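Local coordinates for protein tylactone synthase starter module and modules 1 & 2 (Streptomyces fradiae, PDB 2Z5L) that probably reduces the beta-keto group of a growing polyketide with NADPH, serving as the first ketoreductase of the tylosin polyketide synthase, at residues G48-T57 / G74-I84; E104-L115 / P138-R147. One frame throughout, in Å; residues are numbered along the deposited sequence.

Of the segments in contact, the chain first passes through strand 49-54, then through helix 60-71, and returns as 74-84 beside the strand it left, which closes contact 1. It then runs through helix 88-99 to reach strand 107-111, and helix 119-135 carries it to strand 140-147, where contact 2 closes. The two loops follow one another without nesting or crossing. Yet strands 49-54 and 107-111 are neighbours, probably hydrogen-bonded from Val53 to Val110 and Leu112, and the sheet order is therefore 80-81, 49-54, 107-111, 140-147. Contact 1 forms the outer edge of this Rossmann-like half of the chain, and contact 2 lies further in, between strands 49-54 and 180-186.

Contact 1. Residues G48-T57 / G74-I84; sequences GRCLLVAPPT and GASVARLEVPI
Glu81 turns CG away from its own backbone N (chi1 -156°) and stays extended beyond it, a shape that lays the chain along Pro56 and brings the carboxylate to the backbone of Thr57. The contact is the edge of a Rossmann-like parallel sheet, a beta-alpha-beta crossover in which strand 49-54 leads through helix 60-71 to strand 80-81. Thr57 N donates to Glu81 OE2 over 3.0 Å, approaching from above the carboxylate plane, while Glu81 CG rests 3.5 Å from Pro56 CA. The acid thus ties the turn that leaves strand 49-54 to the edge strand.

In the backbone ladder, Leu80 sits between two partners: its N donates to Leu52 O at 2.7 Å, and its O accepts from Ala54 N with an N-H...O angle of 159°. Val82 N then bonds to Ala54 O. Around Cys50 the pairing is poorer: its N to Ser76 O and Ala78 N to its O make only weak, bent bonds, whereas Ser76 N still donates to Gly48 O.

Apolar groups meet on both faces. Leu52 keeps CG beside its backbone N (chi1 -53°), and the two side chains cross at a slant, Leu52 CG 3.6 Å from Val77 CG1; Thr67 of helix 60-71 touches both. On the other face Val53 CG1 meets Val82 CG2 at 3.8 Å, and Leu94 and Leu95 of helix 88-99 pack against Val82 and Leu80. Farther along, the Pro56 ring stands roughly perpendicular to that of Pro83, its CG 3.7 Å from Pro83 CB.

The ladder stops at Pro56, which has no N-H to offer the next acceptor, Val82 O. That oxygen is buried without a hydrogen-bond partner and is met by the CA-H of Pro55, with Pro55 CA 3.5 Å from Val82 O.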
ATOM      1  N   GLY A  48      15.113   8.359 -25.692  1.00 58.85           N
ATOM      2  CA  GLY A  48      15.635   9.703 -25.492  1.00 57.75           C
ATOM      3  C   GLY A  48      16.792   9.771 -24.503  1.00 57.02           C
ATOM      4  O   GLY A  48      17.400   8.755 -24.148  1.00 57.72           O
ATOM      5  N   ARG A  49      17.106  10.979 -24.056  1.00 55.52           N
ATOM      6  CA  ARG A  49      18.195  11.157 -23.107  1.00 54.99           C
ATOM      7  C   ARG A  49      17.766  10.765 -21.699  1.00 53.38           C
ATOM      8  O   ARG A  49      16.910  11.410 -21.092  1.00 53.13           O
ATOM      9  CB  ARG A  49      18.683  12.604 -23.124  1.00 56.09           C
ATOM     10  CG  ARG A  49      17.587  13.638 -23.039  1.00 58.56           C
ATOM     11  CD  ARG A  49      18.161  14.997 -23.376  1.00 61.14           C
ATOM     12  NE  ARG A  49      19.161  15.407 -22.394  1.00 63.29           N
ATOM     13  CZ  ARG A  49      20.110  16.310 -22.618  1.00 64.43           C
ATOM     14  NH1 ARG A  49      20.201  16.899 -23.803  1.00 64.76           N
ATOM     15  NH2 ARG A  49      20.959  16.631 -21.651  1.00 65.03           N
ATOM     16  N   CYS A  50      18.359   9.691 -21.194  1.00 50.86           N
ATOM     17  CA  CYS A  50      18.047   9.199 -19.866  1.00 47.89           C
ATOM     18  C   CYS A  50      19.037   9.691 -18.835  1.00 44.53           C
ATOM     19  O   CYS A  50      20.205   9.963 -19.137  1.00 44.46           O
ATOM     20  CB  CYS A  50      18.069   7.676 -19.833  1.00 48.51           C
ATOM     21  SG  CYS A  50      16.983   6.866 -20.984  1.00 57.38           S
ATOM     22  N   LEU A  51      18.552   9.780 -17.605  1.00 40.78           N
ATOM     23  CA  LEU A  51      19.365  10.188 -16.474  1.00 38.28           C
ATOM     24  C   LEU A  51      19.218   9.091 -15.427  1.00 36.88           C
ATOM     25  O   LEU A  51      18.150   8.936 -14.843  1.00 37.50           O
ATOM     26  CB  LEU A  51      18.860  11.510 -15.905  1.00 33.73           C
ATOM     27  CG  LEU A  51      19.674  12.143 -14.768  1.00 31.71           C
ATOM     28  CD1 LEU A  51      20.986  12.699 -15.299  1.00 29.45           C
ATOM     29  CD2 LEU A  51      18.859  13.282 -14.142  1.00 30.90           C
ATOM     30  N   LEU A  52      20.275   8.315 -15.212  1.00 37.22           N
ATOM     31  CA  LEU A  52      20.225   7.260 -14.207  1.00 37.00           C
ATOM     32  C   LEU A  52      20.606   7.853 -12.864  1.00 36.10           C
ATOM     33  O   LEU A  52      21.739   8.294 -12.692  1.00 35.84           O
ATOM     34  CB  LEU A  52      21.204   6.142 -14.531  1.00 38.40           C
ATOM     35  CG  LEU A  52      21.118   5.524 -15.920  1.00 39.99           C
ATOM     36  CD1 LEU A  52      22.166   4.437 -16.025  1.00 40.37           C
ATOM     37  CD2 LEU A  52      19.724   4.966 -16.174  1.00 37.51           C
ATOM     38  N   VAL A  53      19.656   7.859 -11.926  1.00 36.02           N
ATOM     39  CA  VAL A  53      19.871   8.376 -10.573  1.00 34.76           C
ATOM     40  C   VAL A  53      20.083   7.181  -9.656  1.00 37.07           C
ATOM     41  O   VAL A  53      19.251   6.279  -9.605  1.00 36.27           O
ATOM     42  CB  VAL A  53      18.648   9.154 -10.058  1.00 34.44           C
ATOM     43  CG1 VAL A  53      18.961   9.767  -8.704  1.00 34.13           C
ATOM     44  CG2 VAL A  53      18.251  10.236 -11.062  1.00 35.63           C
ATOM     45  N   ALA A  54      21.190   7.175  -8.925  1.00 38.09           N
ATOM     46  CA  ALA A  54      21.476   6.062  -8.031  1.00 39.13           C
ATOM     47  C   ALA A  54      22.227   6.483  -6.773  1.00 41.12           C
ATOM     48  O   ALA A  54      22.914   7.507  -6.771  1.00 41.00           O
ATOM     49  CB  ALA A  54      22.284   5.017  -8.776  1.00 40.36           C
ATOM     50  N   PRO A  55      22.110   5.690  -5.688  1.00 42.30           N
ATOM     51  CA  PRO A  55      22.785   5.976  -4.418  1.00 43.47           C
ATOM     52  C   PRO A  55      24.293   5.911  -4.614  1.00 45.10           C
ATOM     53  O   PRO A  55      24.770   5.266  -5.534  1.00 42.81           O
ATOM     54  CB  PRO A  55      22.298   4.862  -3.498  1.00 43.74           C
ATOM     55  CG  PRO A  55      20.990   4.485  -4.070  1.00 44.35           C
ATOM     56  CD  PRO A  55      21.239   4.515  -5.554  1.00 43.89           C
ATOM     57  N   PRO A  56      25.059   6.562  -3.729  1.00 48.17           N
ATOM     58  CA  PRO A  56      26.522   6.592  -3.793  1.00 51.67           C
ATOM     59  C   PRO A  56      27.137   5.225  -4.078  1.00 55.37           C
ATOM     60  O   PRO A  56      27.155   4.348  -3.214  1.00 55.77           O
ATOM     61  CB  PRO A  56      26.909   7.130  -2.422  1.00 49.87           C
ATOM     62  CG  PRO A  56      25.768   8.039  -2.096  1.00 49.44           C
ATOM     63  CD  PRO A  56      24.584   7.208  -2.491  1.00 48.67           C
ATOM     64  N   THR A  57      27.642   5.062  -5.299  1.00 60.87           N
ATOM     65  CA  THR A  57      28.269   3.816  -5.733  1.00 65.45           C
ATOM     66  C   THR A  57      27.419   2.596  -5.383  1.00 67.81           C
ATOM     67  O   THR A  57      27.885   1.661  -4.724  1.00 67.93           O
ATOM     68  CB  THR A  57      29.673   3.648  -5.099  1.00 66.45           C
ATOM     69  OG1 THR A  57      29.563   3.647  -3.668  1.00 67.34           O
ATOM     70  CG2 THR A  57      30.589   4.778  -5.536  1.00 66.53           C
ATOM     71  N   GLY A  74      18.736   4.114 -28.597  1.00 72.83           N
ATOM     72  CA  GLY A  74      18.681   5.513 -28.969  1.00 72.41           C
ATOM     73  C   GLY A  74      18.549   6.393 -27.746  1.00 71.58           C
ATOM     74  O   GLY A  74      17.796   7.369 -27.740  1.00 72.09           O
ATOM     75  N   ALA A  75      19.278   6.046 -26.693  1.00 69.40           N
ATOM     76  CA  ALA A  75      19.225   6.830 -25.474  1.00 66.58           C
ATOM     77  C   ALA A  75      20.586   7.408 -25.143  1.00 64.32           C
ATOM     78  O   ALA A  75      21.610   6.748 -25.302  1.00 64.52           O
ATOM     79  CB  ALA A  75      18.722   5.978 -24.326  1.00 66.41           C
ATOM     80  N   SER A  76      20.587   8.659 -24.705  1.00 61.68           N
ATOM     81  CA  SER A  76      21.814   9.340 -24.318  1.00 58.30           C
ATOM     82  C   SER A  76      21.829   9.326 -22.793  1.00 55.87           C
ATOM     83  O   SER A  76      21.158  10.133 -22.147  1.00 53.96           O
ATOM     84  CB  SER A  76      21.801  10.772 -24.845  1.00 57.71           C
ATOM     85  OG  SER A  76      23.073  11.375 -24.690  1.00 59.58           O
ATOM     86  N   VAL A  77      22.595   8.398 -22.224  1.00 53.96           N
ATOM     87  CA  VAL A  77      22.668   8.239 -20.774  1.00 52.72           C
ATOM     88  C   VAL A  77      23.642   9.166 -20.032  1.00 51.14           C
ATOM     89  O   VAL A  77      24.741   9.456 -20.509  1.00 50.92           O
ATOM     90  CB  VAL A  77      23.012   6.774 -20.407  1.00 53.67           C
ATOM     91  CG1 VAL A  77      22.754   6.536 -18.930  1.00 54.66           C
ATOM     92  CG2 VAL A  77      22.197   5.819 -21.262  1.00 53.10           C
ATOM     93  N   ALA A  78      23.214   9.623 -18.858  1.00 49.22           N
ATOM     94  CA  ALA A  78      24.010  10.503 -18.006  1.00 46.96           C
ATOM     95  C   ALA A  78      23.654  10.187 -16.557  1.00 45.45           C
ATOM     96  O   ALA A  78      22.579  10.544 -16.088  1.00 44.56           O
ATOM     97  CB  ALA A  78      23.693  11.949 -18.313  1.00 46.05           C
ATOM     98  N   ARG A  79      24.560   9.526 -15.845  1.00 44.23           N
ATOM     99  CA  ARG A  79      24.305   9.140 -14.467  1.00 41.41           C
ATOM    100  C   ARG A  79      24.414  10.252 -13.415  1.00 41.06           C
ATOM    101  O   ARG A  79      25.189  11.189 -13.557  1.00 41.71           O
ATOM    102  CB  ARG A  79      25.229   7.979 -14.096  1.00 42.54           C
ATOM    103  CG  ARG A  79      26.701   8.284 -14.226  1.00 39.81           C
ATOM    104  CD  ARG A  79      27.547   7.033 -13.969  1.00 39.43           C
ATOM    105  NE  ARG A  79      27.577   6.143 -15.124  1.00 39.19           N
ATOM    106  CZ  ARG A  79      28.241   4.991 -15.171  1.00 41.34           C
ATOM    107  NH1 ARG A  79      28.933   4.580 -14.115  1.00 38.21           N
ATOM    108  NH2 ARG A  79      28.220   4.256 -16.280  1.00 39.93           N
ATOM    109  N   LEU A  80      23.608  10.146 -12.363  1.00 38.69           N
ATOM    110  CA  LEU A  80      23.628  11.116 -11.271  1.00 36.19           C
ATOM    111  C   LEU A  80      23.659  10.364  -9.934  1.00 35.38           C
ATOM    112  O   LEU A  80      23.099   9.275  -9.804  1.00 33.66           O
ATOM    113  CB  LEU A  80      22.384  12.009 -11.314  1.00 34.36           C
ATOM    114  CG  LEU A  80      22.424  13.273 -10.449  1.00 33.19           C
ATOM    115  CD1 LEU A  80      23.337  14.318 -11.092  1.00 33.38           C
ATOM    116  CD2 LEU A  80      21.038  13.842 -10.301  1.00 31.13           C
ATOM    117  N   GLU A  81      24.294  10.959  -8.933  1.00 34.31           N
ATOM    118  CA  GLU A  81      24.374  10.330  -7.627  1.00 33.86           C
ATOM    119  C   GLU A  81      23.595  11.097  -6.559  1.00 33.19           C
ATOM    120  O   GLU A  81      23.864  12.272  -6.303  1.00 33.67           O
ATOM    121  CB  GLU A  81      25.837  10.207  -7.201  1.00 35.57           C
ATOM    122  CG  GLU A  81      26.078   9.115  -6.196  1.00 36.88           C
ATOM    123  CD  GLU A  81      27.554   8.837  -5.959  1.00 38.15           C
ATOM    124  OE1 GLU A  81      28.221   9.658  -5.302  1.00 37.74           O
ATOM    125  OE2 GLU A  81      28.037   7.791  -6.438  1.00 39.91           O
ATOM    126  N   VAL A  82      22.621  10.428  -5.951  1.00 31.22           N
ATOM    127  CA  VAL A  82      21.835  11.035  -4.886  1.00 30.62           C
ATOM    128  C   VAL A  82      21.822  10.113  -3.687  1.00 31.92           C
ATOM    129  O   VAL A  82      21.264   9.022  -3.727  1.00 30.37           O
ATOM    130  CB  VAL A  82      20.371  11.295  -5.291  1.00 30.19           C
ATOM    131  CG1 VAL A  82      19.573  11.748  -4.066  1.00 28.71           C
ATOM    132  CG2 VAL A  82      20.315  12.364  -6.360  1.00 25.87           C
ATOM    133  N   PRO A  83      22.431  10.554  -2.590  1.00 33.01           N
ATOM    134  CA  PRO A  83      22.485   9.745  -1.375  1.00 33.79           C
ATOM    135  C   PRO A  83      21.126   9.544  -0.699  1.00 33.76           C
ATOM    136  O   PRO A  83      20.249  10.421  -0.733  1.00 34.68           O
ATOM    137  CB  PRO A  83      23.469  10.514  -0.502  1.00 33.46           C
ATOM    138  CG  PRO A  83      23.192  11.946  -0.882  1.00 35.10           C
ATOM    139  CD  PRO A  83      23.040  11.880  -2.387  1.00 35.33           C
ATOM    140  N   ILE A  84      20.955   8.364  -0.113  1.00 33.06           N
ATOM    141  CA  ILE A  84      19.741   8.029   0.616  1.00 32.73           C
ATOM    142  C   ILE A  84      19.735   9.020   1.783  1.00 32.86           C
ATOM    143  O   ILE A  84      20.797   9.408   2.267  1.00 31.07           O
ATOM    144  CB  ILE A  84      19.823   6.575   1.096  1.00 33.07           C
ATOM    145  CG1 ILE A  84      20.004   5.680  -0.128  1.00 33.51           C
ATOM    146  CG2 ILE A  84      18.568   6.178   1.855  1.00 28.95           C
ATOM    147  CD1 ILE A  84      20.399   4.261   0.198  1.00 37.47           C
TER

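Contact 2. Residues E104-L115 / P138-R147; sequences EENTTVVSLLGL and PAARVWALTR
Ser111 O is gripped twice: Leu145 N donates to it from across the contact at 3.1 Å, and a water donates at 2.7 Å. The same water accepts from Gly114 N, pinning the turn that follows to Ser111. Ser111 reinforces that turn with its own side chain. Its OG, swung opposite the backbone N (chi1 173°), accepts from Leu113 N at 3.2 Å to make an ST turn.

Around Trp143 the ladder bonds are nearly straight. Trp143 N donates to Val109 O at 2.8 Å (N-H...O 171°), and Ser111 N returns a bond to Trp143 O.

On the Trp143 face, Leu145 CD1 presses against Leu112 CD2 at 3.4 Å, tighter than usual, the two chains lying side by side. Val110 CG1 reaches Leu145 CD1 from a slant at 3.7 Å, and Ile184 of strand 180-186 touches both Leu145 and Trp143. The opposite face, with Ser111 and Val142, is covered by Leu128 and Leu129 of helix 119-135. Neighbouring parallel strands joined through a covering helix are typical of the beta-alpha-beta unit of Rossmann-like folds.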
ATOM      1  N   GLU A 104      13.757  22.009 -23.883  1.00 55.66           N
ATOM      2  CA  GLU A 104      12.455  21.523 -24.312  1.00 55.93           C
ATOM      3  C   GLU A 104      12.428  20.011 -24.451  1.00 55.43           C
ATOM      4  O   GLU A 104      11.376  19.386 -24.315  1.00 56.40           O
ATOM      5  CB  GLU A 104      12.070  22.180 -25.636  1.00 56.08           C
ATOM      6  CG  GLU A 104      11.767  23.651 -25.483  1.00 57.02           C
ATOM      7  CD  GLU A 104      10.590  23.888 -24.565  1.00 58.12           C
ATOM      8  OE1 GLU A 104      10.382  25.050 -24.146  1.00 58.63           O
ATOM      9  OE2 GLU A 104       9.864  22.910 -24.265  1.00 59.28           O
ATOM     10  N   GLU A 105      13.587  19.427 -24.733  1.00 55.18           N
ATOM     11  CA  GLU A 105      13.696  17.982 -24.880  1.00 54.88           C
ATOM     12  C   GLU A 105      13.228  17.289 -23.602  1.00 52.95           C
ATOM     13  O   GLU A 105      13.262  17.874 -22.517  1.00 52.90           O
ATOM     14  CB  GLU A 105      15.145  17.589 -25.195  1.00 56.99           C
ATOM     15  CG  GLU A 105      15.515  17.668 -26.674  1.00 60.47           C
ATOM     16  CD  GLU A 105      16.995  17.359 -26.936  1.00 62.32           C
ATOM     17  OE1 GLU A 105      17.501  16.333 -26.422  1.00 63.44           O
ATOM     18  OE2 GLU A 105      17.647  18.139 -27.666  1.00 62.17           O
ATOM     19  N   ASN A 106      12.778  16.045 -23.744  1.00 51.20           N
ATOM     20  CA  ASN A 106      12.298  15.257 -22.612  1.00 47.69           C
ATOM     21  C   ASN A 106      13.450  14.554 -21.919  1.00 45.85           C
ATOM     22  O   ASN A 106      14.333  13.999 -22.570  1.00 45.76           O
ATOM     23  CB  ASN A 106      11.292  14.189 -23.068  1.00 47.87           C
ATOM     24  CG  ASN A 106      10.947  13.192 -21.957  1.00 47.44           C
ATOM     25  OD1 ASN A 106      10.339  13.556 -20.946  1.00 46.78           O
ATOM     26  ND2 ASN A 106      11.345  11.936 -22.139  1.00 46.87           N
ATOM     27  N   THR A 107      13.432  14.576 -20.594  1.00 43.32           N
ATOM     28  CA  THR A 107      14.462  13.913 -19.811  1.00 41.41           C
ATOM     29  C   THR A 107      13.796  12.751 -19.091  1.00 40.54           C
ATOM     30  O   THR A 107      12.942  12.954 -18.226  1.00 40.76           O
ATOM     31  CB  THR A 107      15.065  14.835 -18.736  1.00 40.97           C
ATOM     32  OG1 THR A 107      15.411  16.100 -19.313  1.00 39.10           O
ATOM     33  CG2 THR A 107      16.303  14.186 -18.137  1.00 39.43           C
ATOM     34  N   THR A 108      14.162  11.534 -19.465  1.00 38.62           N
ATOM     35  CA  THR A 108      13.590  10.374 -18.816  1.00 36.95           C
ATOM     36  C   THR A 108      14.451  10.006 -17.614  1.00 35.89           C
ATOM     37  O   THR A 108      15.561   9.498 -17.778  1.00 34.03           O
ATOM     38  CB  THR A 108      13.529   9.167 -19.762  1.00 38.00           C
ATOM     39  OG1 THR A 108      12.644   9.456 -20.848  1.00 38.60           O
ATOM     40  CG2 THR A 108      13.039   7.941 -19.006  1.00 37.81           C
ATOM     41  N   VAL A 109      13.939  10.271 -16.413  1.00 34.62           N
ATOM     42  CA  VAL A 109      14.661   9.972 -15.181  1.00 33.53           C
ATOM     43  C   VAL A 109      14.436   8.533 -14.721  1.00 34.14           C
ATOM     44  O   VAL A 109      13.308   8.136 -14.415  1.00 33.69           O
ATOM     45  CB  VAL A 109      14.234  10.912 -14.025  1.00 34.78           C
ATOM     46  CG1 VAL A 109      15.173  10.725 -12.835  1.00 35.97           C
ATOM     47  CG2 VAL A 109      14.234  12.354 -14.487  1.00 32.24           C
ATOM     48  N   VAL A 110      15.520   7.761 -14.682  1.00 33.98           N
ATOM     49  CA  VAL A 110      15.483   6.364 -14.246  1.00 32.88           C
ATOM     50  C   VAL A 110      16.115   6.296 -12.863  1.00 31.98           C
ATOM     51  O   VAL A 110      17.328   6.406 -12.731  1.00 32.92           O
ATOM     52  CB  VAL A 110      16.276   5.456 -15.213  1.00 33.03           C
ATOM     53  CG1 VAL A 110      16.095   3.994 -14.825  1.00 33.35           C
ATOM     54  CG2 VAL A 110      15.791   5.686 -16.639  1.00 34.21           C
ATOM     55  N   SER A 111      15.282   6.123 -11.840  1.00 31.07           N
ATOM     56  CA  SER A 111      15.745   6.073 -10.457  1.00 31.26           C
ATOM     57  C   SER A 111      16.068   4.676  -9.937  1.00 31.66           C
ATOM     58  O   SER A 111      15.254   3.756 -10.031  1.00 31.27           O
ATOM     59  CB  SER A 111      14.691   6.700  -9.537  1.00 30.84           C
ATOM     60  OG  SER A 111      15.028   6.525  -8.175  1.00 32.24           O
ATOM     61  N   LEU A 112      17.266   4.534  -9.387  1.00 32.41           N
ATOM     62  CA  LEU A 112      17.694   3.274  -8.816  1.00 34.04           C
ATOM     63  C   LEU A 112      17.652   3.381  -7.288  1.00 34.67           C
ATOM     64  O   LEU A 112      18.073   2.467  -6.577  1.00 35.77           O
ATOM     65  CB  LEU A 112      19.116   2.940  -9.282  1.00 34.37           C
ATOM     66  CG  LEU A 112      19.241   2.679 -10.794  1.00 35.65           C
ATOM     67  CD1 LEU A 112      20.700   2.409 -11.168  1.00 36.16           C
ATOM     68  CD2 LEU A 112      18.365   1.494 -11.179  1.00 38.19           C
ATOM     69  N   LEU A 113      17.121   4.486  -6.774  1.00 33.44           N
ATOM     70  CA  LEU A 113      17.061   4.670  -5.329  1.00 33.51           C
ATOM     71  C   LEU A 113      16.260   3.564  -4.653  1.00 33.44           C
ATOM     72  O   LEU A 113      16.550   3.190  -3.517  1.00 33.15           O
ATOM     73  CB  LEU A 113      16.443   6.024  -4.983  1.00 35.19           C
ATOM     74  CG  LEU A 113      17.164   7.264  -5.515  1.00 34.61           C
ATOM     75  CD1 LEU A 113      16.342   8.470  -5.167  1.00 33.76           C
ATOM     76  CD2 LEU A 113      18.582   7.368  -4.922  1.00 36.27           C
ATOM     77  N   GLY A 114      15.268   3.031  -5.360  1.00 33.67           N
ATOM     78  CA  GLY A 114      14.437   1.983  -4.792  1.00 33.69           C
ATOM     79  C   GLY A 114      15.095   0.623  -4.631  1.00 34.33           C
ATOM     80  O   GLY A 114      14.503  -0.285  -4.050  1.00 33.04           O
ATOM     81  N   LEU A 115      16.312   0.462  -5.139  1.00 35.07           N
ATOM     82  CA  LEU A 115      17.000  -0.825  -5.010  1.00 35.21           C
ATOM     83  C   LEU A 115      17.587  -1.000  -3.614  1.00 36.46           C
ATOM     84  O   LEU A 115      18.081  -2.077  -3.257  1.00 37.81           O
ATOM     85  CB  LEU A 115      18.099  -0.957  -6.071  1.00 33.53           C
ATOM     86  CG  LEU A 115      17.572  -1.018  -7.521  1.00 31.78           C
ATOM     87  CD1 LEU A 115      18.732  -1.153  -8.502  1.00 33.82           C
ATOM     88  CD2 LEU A 115      16.627  -2.181  -7.677  1.00 30.05           C
ATOM     89  N   PRO A 138      10.080  21.256 -18.427  1.00 58.25           N
ATOM     90  CA  PRO A 138       9.095  20.737 -19.382  1.00 57.01           C
ATOM     91  C   PRO A 138       9.570  19.434 -20.003  1.00 55.39           C
ATOM     92  O   PRO A 138      10.725  19.323 -20.415  1.00 56.00           O
ATOM     93  CB  PRO A 138       8.978  21.864 -20.405  1.00 56.53           C
ATOM     94  CG  PRO A 138      10.340  22.471 -20.384  1.00 57.08           C
ATOM     95  CD  PRO A 138      10.621  22.542 -18.899  1.00 58.16           C
ATOM     96  N   ALA A 139       8.672  18.455 -20.057  1.00 53.11           N
ATOM     97  CA  ALA A 139       8.980  17.148 -20.616  1.00 51.47           C
ATOM     98  C   ALA A 139       9.921  16.355 -19.710  1.00 49.70           C
ATOM     99  O   ALA A 139      11.123  16.621 -19.655  1.00 49.13           O
ATOM    100  CB  ALA A 139       9.599  17.302 -22.003  1.00 52.87           C
ATOM    101  N   ALA A 140       9.365  15.379 -18.998  1.00 49.20           N
ATOM    102  CA  ALA A 140      10.141  14.523 -18.097  1.00 47.10           C
ATOM    103  C   ALA A 140       9.319  13.314 -17.651  1.00 45.46           C
ATOM    104  O   ALA A 140       8.121  13.428 -17.412  1.00 45.42           O
ATOM    105  CB  ALA A 140      10.598  15.325 -16.882  1.00 46.97           C
ATOM    106  N   ARG A 141       9.965  12.158 -17.558  1.00 45.40           N
ATOM    107  CA  ARG A 141       9.294  10.935 -17.122  1.00 45.05           C
ATOM    108  C   ARG A 141      10.106  10.281 -16.014  1.00 43.01           C
ATOM    109  O   ARG A 141      11.290   9.986 -16.189  1.00 42.37           O
ATOM    110  CB  ARG A 141       9.133   9.941 -18.285  1.00 46.70           C
ATOM    111  CG  ARG A 141       8.092  10.340 -19.333  1.00 47.53           C
ATOM    112  CD  ARG A 141       6.698  10.388 -18.735  1.00 47.90           C
ATOM    113  NE  ARG A 141       5.726  10.967 -19.652  1.00 49.82           N
ATOM    114  CZ  ARG A 141       4.431  11.100 -19.381  1.00 52.14           C
ATOM    115  NH1 ARG A 141       3.953  10.690 -18.217  1.00 52.60           N
ATOM    116  NH2 ARG A 141       3.609  11.648 -20.270  1.00 53.06           N
ATOM    117  N   VAL A 142       9.467  10.048 -14.874  1.00 39.38           N
ATOM    118  CA  VAL A 142      10.157   9.433 -13.752  1.00 36.08           C
ATOM    119  C   VAL A 142       9.803   7.968 -13.637  1.00 34.66           C
ATOM    120  O   VAL A 142       8.643   7.609 -13.477  1.00 35.08           O
ATOM    121  CB  VAL A 142       9.814  10.133 -12.421  1.00 34.09           C
ATOM    122  CG1 VAL A 142      10.651   9.522 -11.288  1.00 34.81           C
ATOM    123  CG2 VAL A 142      10.090  11.629 -12.534  1.00 33.83           C
ATOM    124  N   TRP A 143      10.813   7.117 -13.731  1.00 34.23           N
ATOM    125  CA  TRP A 143      10.584   5.694 -13.617  1.00 33.97           C
ATOM    126  C   TRP A 143      11.322   5.186 -12.389  1.00 32.79           C
ATOM    127  O   TRP A 143      12.501   5.468 -12.210  1.00 29.51           O
ATOM    128  CB  TRP A 143      11.070   4.975 -14.872  1.00 37.04           C
ATOM    129  CG  TRP A 143      10.117   5.089 -16.013  1.00 38.57           C
ATOM    130  CD1 TRP A 143       9.982   6.136 -16.873  1.00 39.78           C
ATOM    131  CD2 TRP A 143       9.132   4.125 -16.393  1.00 40.26           C
ATOM    132  NE1 TRP A 143       8.970   5.885 -17.772  1.00 39.49           N
ATOM    133  CE2 TRP A 143       8.432   4.655 -17.497  1.00 41.27           C
ATOM    134  CE3 TRP A 143       8.773   2.863 -15.905  1.00 40.64           C
ATOM    135  CZ2 TRP A 143       7.387   3.962 -18.126  1.00 42.12           C
ATOM    136  CZ3 TRP A 143       7.739   2.175 -16.525  1.00 41.99           C
ATOM    137  CH2 TRP A 143       7.058   2.728 -17.627  1.00 42.43           C
ATOM    138  N   ALA A 144      10.620   4.456 -11.531  1.00 32.18           N
ATOM    139  CA  ALA A 144      11.242   3.936 -10.334  1.00 32.29           C
ATOM    140  C   ALA A 144      11.470   2.441 -10.470  1.00 33.25           C
ATOM    141  O   ALA A 144      10.523   1.666 -10.641  1.00 32.78           O
ATOM    142  CB  ALA A 144      10.379   4.229  -9.116  1.00 30.18           C
ATOM    143  N   LEU A 145      12.733   2.039 -10.402  1.00 33.55           N
ATOM    144  CA  LEU A 145      13.081   0.629 -10.493  1.00 34.99           C
ATOM    145  C   LEU A 145      13.173   0.076  -9.085  1.00 36.35           C
ATOM    146  O   LEU A 145      13.609   0.767  -8.170  1.00 36.11           O
ATOM    147  CB  LEU A 145      14.414   0.446 -11.212  1.00 34.55           C
ATOM    148  CG  LEU A 145      14.462   1.002 -12.639  1.00 34.35           C
ATOM    149  CD1 LEU A 145      15.810   0.653 -13.260  1.00 36.86           C
ATOM    150  CD2 LEU A 145      13.334   0.442 -13.456  1.00 33.47           C
ATOM    151  N   THR A 146      12.746  -1.169  -8.909  1.00 39.01           N
ATOM    152  CA  THR A 146      12.785  -1.819  -7.602  1.00 41.31           C
ATOM    153  C   THR A 146      13.121  -3.289  -7.782  1.00 42.68           C
ATOM    154  O   THR A 146      13.269  -3.767  -8.908  1.00 44.19           O
ATOM    155  CB  THR A 146      11.430  -1.728  -6.880  1.00 40.82           C
ATOM    156  OG1 THR A 146      10.472  -2.550  -7.554  1.00 42.21           O
ATOM    157  CG2 THR A 146      10.930  -0.289  -6.863  1.00 42.08           C
ATOM    158  N   ARG A 147      13.219  -4.003  -6.668  1.00 43.58           N
ATOM    159  CA  ARG A 147      13.539  -5.421  -6.689  1.00 44.52           C
ATOM    160  C   ARG A 147      12.841  -6.164  -5.555  1.00 43.98           C
ATOM    161  O   ARG A 147      12.965  -5.790  -4.384  1.00 38.98           O
ATOM    162  CB  ARG A 147      15.040  -5.617  -6.543  1.00 47.31           C
ATOM    163  CG  ARG A 147      15.606  -4.905  -5.330  1.00 51.19           C
ATOM    164  CD  ARG A 147      16.738  -5.694  -4.713  1.00 54.63           C
ATOM    165  NE  ARG A 147      16.270  -6.976  -4.199  1.00 56.69           N
ATOM    166  CZ  ARG A 147      17.040  -7.852  -3.562  1.00 57.80           C
ATOM    167  NH1 ARG A 147      18.323  -7.585  -3.361  1.00 57.47           N
ATOM    168  NH2 ARG A 147      16.524  -8.996  -3.123  1.00 58.24           N
TER
HETATM  169  O   HOH W   1      13.889   3.115  -7.738  1.00 34.48           O
HETATM  170  O   HOH W   2      13.057  -2.236  -4.229  1.00 32.72           O